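Serpin (Taeniopygia guttata, PDB 5HGC) binds cortisol and probably inhibits serine proteases as other serpins do. Local coordinates at residues F23-Q28 / L288-I293; A16-Q21 / S41-F46. All blocks are in the same frame, centred on the assembly; numbering follows the deposited sequence.

Helix 12-29 supplies one side of both contacts, whose centres lie about 11 Å apart. Contact 2 (16-21 with 41-46) is buried, about 8 Å from the centre of the chain to its own centre, and all three residues that touch are enclosed; an aromatic ring there meets a methyl group and a hydroxyl. Contact 1 (23-28 with 288-293) has its centre about 15 Å from the chain centre and belongs to the surface, where a glutamate chain runs against the aliphatic parts of a lysine and a methionine. Neither contains a hydrogen bond between its segments. Met291 joins the two, its CE lying 3.4 Å from Phe18 CD1, while Leu288 CD1 packs 3.3 Å from Phe46 CE1.

Contact 1: F23-Q28 / L288-I293; sequences FREVTQ and LRKMGI
Glu25 reaches from helix 12-29 to Lys290 and Met291 at the end of helix 285-290, and it is the one residue of 23-28 that touches the other segment. Glu25 CA lies 8.0 Å from Lys290 CA, the shortest such spacing between the two backbones, so the gap is bridged by side chains. The Glu25 chain sets out beside its own backbone N and then folds at the second torsion (chi2 -58°), which brings the carboxylate alongside the lysine stem at a slant. There OE1 stands 3.9 Å from Lys290 CD and 4.1 Å from Lys290 CB, a contact with the aliphatic part of the chain. The lysine turns its ammonium group elsewhere: NZ of Lys290 is 5.7 Å from OE1 of Glu25, too far for a salt bridge, although the opposite charges may still attract weakly.

Met291 meets the same glutamate nearer its backbone. Its CG lies 4.1 Å from Glu25 CG, and the two chains run by one another in opposite senses. A bend at the last torsion (chi3 69°) swings the methionine methyl toward Phe18 and Gln21, one turn or more back along helix 12-29.

Beyond Met291, Gly292 takes a positive phi of 100°; Ile293 N bonds to Leu288 O at 2.8 Å, and Gly292 N bonds to Arg289 O. These two bonds close the C-terminal end of helix 285-290 in a Schellman motif, packed beside an N-terminal helix of the serpin fold.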
# COMPACT_ATOMS: atom_id res chain seq x y z
N PHE A 23 -1.05 -7.35 -6.66
CA PHE A 23 -1.91 -6.56 -7.55
C PHE A 23 -2.57 -7.40 -8.67
O PHE A 23 -3.80 -7.30 -8.85
CB PHE A 23 -1.14 -5.41 -8.21
CG PHE A 23 -2.01 -4.47 -9.01
CD1 PHE A 23 -3.05 -3.76 -8.39
CD2 PHE A 23 -1.85 -4.34 -10.37
CE1 PHE A 23 -3.87 -2.87 -9.10
CE2 PHE A 23 -2.69 -3.46 -11.09
CZ PHE A 23 -3.69 -2.72 -10.45
N ARG A 24 -1.75 -8.20 -9.40
CA ARG A 24 -2.26 -9.10 -10.46
C ARG A 24 -3.34 -10.03 -9.94
O ARG A 24 -4.41 -10.10 -10.55
CB ARG A 24 -1.14 -9.83 -11.27
CG ARG A 24 -0.20 -8.81 -11.96
CD ARG A 24 0.74 -9.35 -13.01
NE ARG A 24 1.82 -10.20 -12.49
CZ ARG A 24 2.92 -9.77 -11.86
NH1 ARG A 24 3.13 -8.48 -11.62
NH2 ARG A 24 3.83 -10.65 -11.45
N GLU A 25 -3.09 -10.64 -8.77
CA GLU A 25 -4.02 -11.55 -8.07
C GLU A 25 -5.32 -10.92 -7.70
O GLU A 25 -6.39 -11.47 -7.98
CB GLU A 25 -3.41 -12.15 -6.80
CG GLU A 25 -2.44 -13.32 -6.99
CD GLU A 25 -3.04 -14.54 -7.72
OE1 GLU A 25 -4.30 -14.73 -7.81
OE2 GLU A 25 -2.19 -15.33 -8.20
N VAL A 26 -5.25 -9.76 -7.06
CA VAL A 26 -6.44 -9.10 -6.53
C VAL A 26 -7.37 -8.55 -7.63
O VAL A 26 -8.59 -8.55 -7.46
CB VAL A 26 -6.08 -8.07 -5.42
CG1 VAL A 26 -5.36 -6.84 -5.99
CG2 VAL A 26 -7.29 -7.68 -4.59
N THR A 27 -6.79 -8.11 -8.75
CA THR A 27 -7.59 -7.59 -9.89
C THR A 27 -8.34 -8.72 -10.65
O THR A 27 -9.45 -8.49 -11.14
CB THR A 27 -6.77 -6.69 -10.85
OG1 THR A 27 -5.59 -7.39 -11.28
CG2 THR A 27 -6.37 -5.41 -10.16
N GLN A 28 -7.75 -9.91 -10.72
CA GLN A 28 -8.52 -11.14 -11.04
C GLN A 28 -9.73 -11.44 -10.14
O GLN A 28 -10.85 -11.43 -10.63
CB GLN A 28 -7.63 -12.33 -11.06
CG GLN A 28 -6.64 -12.28 -12.18
CD GLN A 28 -5.89 -13.58 -12.20
OE1 GLN A 28 -4.75 -13.65 -11.74
NE2 GLN A 28 -6.55 -14.64 -12.68
N LEU A 288 -2.95 -14.38 -0.33
CA LEU A 288 -1.65 -14.86 0.10
C LEU A 288 -1.53 -16.38 -0.03
O LEU A 288 -0.43 -16.87 -0.34
CB LEU A 288 -1.29 -14.37 1.51
CG LEU A 288 -1.38 -12.84 1.68
CD1 LEU A 288 -1.30 -12.56 3.15
CD2 LEU A 288 -0.36 -12.02 0.90
N ARG A 289 -2.62 -17.12 0.20
CA ARG A 289 -2.63 -18.58 -0.06
C ARG A 289 -2.24 -18.83 -1.52
O ARG A 289 -1.27 -19.58 -1.80
CB ARG A 289 -3.96 -19.22 0.28
CG ARG A 289 -4.09 -19.74 1.70
CD ARG A 289 -5.41 -20.48 1.90
NE ARG A 289 -6.59 -19.59 1.92
CZ ARG A 289 -7.21 -19.12 3.02
NH1 ARG A 289 -8.28 -18.31 2.89
NH2 ARG A 289 -6.78 -19.46 4.25
N LYS A 290 -2.94 -18.15 -2.44
CA LYS A 290 -2.64 -18.21 -3.87
C LYS A 290 -1.21 -17.80 -4.13
O LYS A 290 -0.64 -18.26 -5.10
CB LYS A 290 -3.60 -17.37 -4.70
CG LYS A 290 -4.94 -18.01 -4.89
CD LYS A 290 -6.04 -16.99 -5.16
CE LYS A 290 -7.42 -17.65 -5.03
NZ LYS A 290 -8.51 -16.77 -4.51
N MET A 291 -0.60 -16.95 -3.30
CA MET A 291 0.80 -16.59 -3.57
C MET A 291 1.81 -17.52 -2.95
O MET A 291 3.03 -17.29 -3.04
CB MET A 291 1.08 -15.16 -3.20
CG MET A 291 0.36 -14.24 -4.15
SD MET A 291 0.48 -12.58 -3.52
CE MET A 291 2.27 -12.32 -3.79
N GLY A 292 1.29 -18.58 -2.33
CA GLY A 292 2.12 -19.64 -1.77
C GLY A 292 2.33 -19.56 -0.26
O GLY A 292 3.24 -20.23 0.26
N ILE A 293 1.52 -18.75 0.43
CA ILE A 293 1.63 -18.65 1.89
C ILE A 293 0.43 -19.41 2.44
O ILE A 293 -0.70 -18.91 2.42
CB ILE A 293 1.64 -17.20 2.43
CG1 ILE A 293 2.70 -16.34 1.74
CG2 ILE A 293 1.93 -17.20 3.92
CD1 ILE A 293 2.49 -14.85 1.97

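Contact 2: A16-Q21 / S41-F46; sequences ADFAFQ and SISTAF. Unlike the reference sequence in segment 41-46: Thr44 (reference Ala).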
# COMPACT_ATOMS: atom_id res chain seq x y z
N ALA A 16 9.02 -4.97 -4.53
CA ALA A 16 8.29 -4.57 -5.76
C ALA A 16 7.65 -5.73 -6.44
O ALA A 16 6.48 -5.66 -6.80
CB ALA A 16 9.19 -3.79 -6.71
N ASP A 17 8.38 -6.85 -6.56
CA ASP A 17 7.77 -8.11 -7.09
C ASP A 17 6.54 -8.49 -6.32
O ASP A 17 5.50 -8.75 -6.91
CB ASP A 17 8.76 -9.27 -7.06
CG ASP A 17 9.94 -9.09 -8.04
OD1 ASP A 17 9.82 -8.38 -9.08
OD2 ASP A 17 10.99 -9.71 -7.79
N PHE A 18 6.64 -8.50 -5.00
CA PHE A 18 5.51 -8.91 -4.18
C PHE A 18 4.34 -7.95 -4.45
O PHE A 18 3.20 -8.39 -4.65
CB PHE A 18 5.85 -8.99 -2.63
CG PHE A 18 4.62 -9.10 -1.75
CD1 PHE A 18 3.91 -10.31 -1.66
CD2 PHE A 18 4.10 -7.98 -1.13
CE1 PHE A 18 2.72 -10.40 -0.94
CE2 PHE A 18 2.91 -8.05 -0.39
CZ PHE A 18 2.21 -9.27 -0.28
N ALA A 19 4.65 -6.64 -4.46
CA ALA A 19 3.66 -5.60 -4.61
C ALA A 19 2.85 -5.85 -5.86
O ALA A 19 1.60 -5.79 -5.81
CB ALA A 19 4.31 -4.21 -4.69
N PHE A 20 3.54 -6.12 -6.97
CA PHE A 20 2.81 -6.36 -8.20
C PHE A 20 2.17 -7.76 -8.41
O PHE A 20 1.08 -7.84 -9.01
CB PHE A 20 3.54 -5.77 -9.42
CG PHE A 20 3.75 -4.28 -9.28
CD1 PHE A 20 2.66 -3.41 -9.40
CD2 PHE A 20 4.99 -3.77 -8.93
CE1 PHE A 20 2.83 -2.04 -9.20
CE2 PHE A 20 5.16 -2.40 -8.73
CZ PHE A 20 4.09 -1.53 -8.86
N GLN A 21 2.77 -8.85 -7.89
CA GLN A 21 1.99 -10.13 -7.93
C GLN A 21 0.71 -10.00 -7.16
O GLN A 21 -0.34 -10.50 -7.58
CB GLN A 21 2.72 -11.32 -7.36
CG GLN A 21 4.03 -11.61 -8.02
CD GLN A 21 4.89 -12.49 -7.16
OE1 GLN A 21 4.37 -13.41 -6.48
NE2 GLN A 21 6.23 -12.23 -7.17
N SER A 41 3.08 -2.08 3.71
CA SER A 41 2.40 -2.43 4.91
C SER A 41 2.11 -3.95 4.98
O SER A 41 2.38 -4.57 6.01
CB SER A 41 1.16 -1.58 5.05
OG SER A 41 0.25 -2.22 5.93
N ILE A 42 1.63 -4.56 3.88
CA ILE A 42 1.40 -6.01 3.89
C ILE A 42 2.72 -6.70 4.04
O ILE A 42 2.86 -7.58 4.88
CB ILE A 42 0.62 -6.54 2.67
CG1 ILE A 42 -0.77 -5.92 2.69
CG2 ILE A 42 0.60 -8.07 2.62
CD1 ILE A 42 -1.49 -6.09 1.36
N SER A 43 3.70 -6.29 3.26
CA SER A 43 4.96 -7.02 3.30
C SER A 43 5.50 -6.98 4.70
O SER A 43 6.01 -7.97 5.18
CB SER A 43 6.00 -6.42 2.39
OG SER A 43 5.74 -6.80 1.09
N THR A 44 5.38 -5.83 5.34
CA THR A 44 5.95 -5.62 6.66
C THR A 44 5.20 -6.45 7.72
O THR A 44 5.88 -7.04 8.54
CB THR A 44 5.95 -4.12 6.97
OG1 THR A 44 6.74 -3.45 5.98
CG2 THR A 44 6.55 -3.86 8.29
N ALA A 45 3.85 -6.52 7.67
CA ALA A 45 3.06 -7.26 8.66
C ALA A 45 3.48 -8.74 8.61
O ALA A 45 3.76 -9.33 9.66
CB ALA A 45 1.57 -7.11 8.43
N PHE A 46 3.62 -9.30 7.40
CA PHE A 46 4.03 -10.70 7.24
C PHE A 46 5.45 -11.05 7.58
O PHE A 46 5.69 -12.14 8.11
CB PHE A 46 3.60 -11.28 5.89
CG PHE A 46 2.20 -11.77 5.95
CD1 PHE A 46 1.14 -10.88 5.79
CD2 PHE A 46 1.94 -13.07 6.33
CE1 PHE A 46 -0.16 -11.32 5.98
CE2 PHE A 46 0.64 -13.52 6.51
CZ PHE A 46 -0.42 -12.65 6.33
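Apolar packing between the two helices centres on Phe18, whose side chain runs at about a right angle to that of Ile42. The methyl CG2 of Ile42 meets the ring at its edge, near the ring plane, 3.5 Å from Phe18 CZ and 3.8 Å from Phe18 CE2. Phe18 is carried there by a first torsion that sets CG opposite the backbone N (chi1 167°), directing the ring at helix 39-52. Leu288 and Met291 also pack against this ring.

Helix 39-52 packs behind strand 316-325 of the main serpin sheet, consistent with the shutter region of this fold: Ile42 touches His319 and Phe46 touches Val317. Cortisol binds at the N-terminal end of helix 12-29, where it touches Ala16; the side chain of Phe18 is about 11 Å from it.

The polar approach comes from Ser43. Its OG comes obliquely to the ring, 3.0 Å from Phe18 CD2 and 3.4 Å from Phe18 CE2, with no hydrogen bond between the segments.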